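Local coordinates for GDNF family receptor alpha-3 (Homo sapiens, PDB 2GH0), which binds the neuronal growth factor artemin and, once occupied, brings about autophosphorylation and activation of the RET receptor, at residues C[13-16]-C[17-20]. Residues are numbered along the deposited sequence; the frame is centred on the assembly and turned at random.
Sequences LKFA and MLCT
T20 reaches back one helical turn to A16, whose carbonyl oxygen accepts two bonds from it: one from T20 N at 3.1 Å, in the carbonyl plane, and a second from T20 OG1 at 3.3 Å, which comes from well above that plane. With OG1 anti to its own carbonyl carbon and beside the backbone N (chi1 -61°), the hydroxyl faces back along the helix to the oxygen of A16, which is why threonine suits the place. A valine in its place would probably leave the A16 oxygen with only the backbone bond from this residue, the hydroxyl's second grip being lost. The other i to i+4 bonds, M17 N to L13 O (3.0 Å), L18 N to K14 O and the longer C19 N to F15 O, carry the regular alpha-helix.

Packing is close around A16, a buried position where the small methyl leaves room for M17 CE and for the arginines of two neighbouring helices. M17, its flexible chain bent at chi2 and chi3, folds its CE back to 3.9 Å from A16 CB, while M17 CG meets L13 CD1 at 4.1 Å where the two side chains pass at a slant. Around the helix, F15 and L18 run alongside each other in the same direction, with L18 CD1 approaching the F15 ring obliquely, 3.7 Å from F15 CD2. K14 marks the looser, partly exposed side: its long aliphatic chain extends away from the following turn, which suits a lysine whose charged end can reach toward solvent, and it is K14 O that bonds L18 N.

Helix 11-20 belongs to the first GDNF/GAS1 domain of the receptor fragment. The disulfide C19–C25 ties its end to helix 23-35, against whose R29 A16 and C19 pack, while L13 and A16 touch R80 of helix 75-83. F15 meets the ring of H202 on helix 189-205 and, edge-to-face, that of F206 just after it, and L13, M17 and T20 lie against the chain of another protein in the assembly.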
loop_
_atom_site.group_PDB
_atom_site.type_symbol
_atom_site.label_atom_id
_atom_site.label_comp_id
_atom_site.label_asym_id
_atom_site.label_seq_id
_atom_site.Cartn_x
_atom_site.Cartn_y
_atom_site.Cartn_z
ATOM N N LEU C 13 28.811 28.067 4.558
ATOM C CA LEU C 13 27.989 26.894 4.852
ATOM C C LEU C 13 26.881 27.292 5.825
ATOM O O LEU C 13 25.727 26.954 5.609
ATOM C CB LEU C 13 28.826 25.731 5.445
ATOM C CG LEU C 13 28.038 24.464 5.841
ATOM C CD1 LEU C 13 27.082 23.968 4.730
ATOM C CD2 LEU C 13 28.967 23.334 6.264
ATOM N N LYS C 14 27.237 27.959 6.923
ATOM C CA LYS C 14 26.202 28.405 7.879
ATOM C C LYS C 14 25.098 29.259 7.236
ATOM O O LYS C 14 23.882 29.058 7.520
ATOM C CB LYS C 14 26.832 29.110 9.088
ATOM C CG LYS C 14 27.608 28.177 9.989
ATOM C CD LYS C 14 28.216 29.016 11.139
ATOM C CE LYS C 14 29.045 28.202 12.131
ATOM N NZ LYS C 14 29.038 28.869 13.520
ATOM N N PHE C 15 25.471 30.226 6.399
ATOM C CA PHE C 15 24.433 31.012 5.709
ATOM C C PHE C 15 23.566 30.265 4.698
ATOM O O PHE C 15 22.388 30.592 4.534
ATOM C CB PHE C 15 25.003 32.282 5.087
ATOM C CG PHE C 15 25.268 33.356 6.113
ATOM C CD1 PHE C 15 26.557 33.545 6.619
ATOM C CD2 PHE C 15 24.227 34.154 6.556
ATOM C CE1 PHE C 15 26.835 34.517 7.591
ATOM C CE2 PHE C 15 24.465 35.128 7.546
ATOM C CZ PHE C 15 25.774 35.314 8.067
ATOM N N ALA C 16 24.153 29.287 4.019
ATOM C CA ALA C 16 23.371 28.354 3.171
ATOM C C ALA C 16 22.341 27.694 4.046
ATOM O O ALA C 16 21.185 27.581 3.699
ATOM C CB ALA C 16 24.284 27.293 2.504
ATOM N N MET C 17 22.765 27.234 5.198
ATOM C CA MET C 17 21.830 26.529 6.081
ATOM C C MET C 17 20.745 27.427 6.725
ATOM O O MET C 17 19.617 26.945 6.994
ATOM C CB MET C 17 22.628 25.732 7.113
ATOM C CG MET C 17 23.446 24.589 6.441
ATOM S SD MET C 17 22.463 23.427 5.449
ATOM C CE MET C 17 22.611 24.051 3.795
ATOM N N LEU C 18 21.056 28.714 6.993
ATOM C CA LEU C 18 19.998 29.668 7.396
ATOM C C LEU C 18 18.908 29.767 6.365
ATOM O O LEU C 18 17.731 29.907 6.665
ATOM C CB LEU C 18 20.557 31.059 7.580
ATOM C CG LEU C 18 20.942 31.706 8.866
ATOM C CD1 LEU C 18 21.200 33.213 8.522
ATOM C CD2 LEU C 18 19.861 31.523 9.974
ATOM N N CYS C 19 19.281 29.713 5.097
ATOM C CA CYS C 19 18.292 29.685 4.005
ATOM C C CYS C 19 17.454 28.396 4.074
ATOM O O CYS C 19 16.206 28.415 3.952
ATOM C CB CYS C 19 19.059 29.790 2.641
ATOM S SG CYS C 19 18.005 29.721 1.096
ATOM N N THR C 20 18.129 27.257 4.254
ATOM C CA THR C 20 17.445 25.956 4.318
ATOM C C THR C 20 16.452 25.961 5.470
ATOM O O THR C 20 15.367 25.311 5.416
ATOM C CB THR C 20 18.490 24.835 4.518
ATOM O OG1 THR C 20 19.406 24.825 3.395
ATOM C CG2 THR C 20 17.837 23.492 4.696
#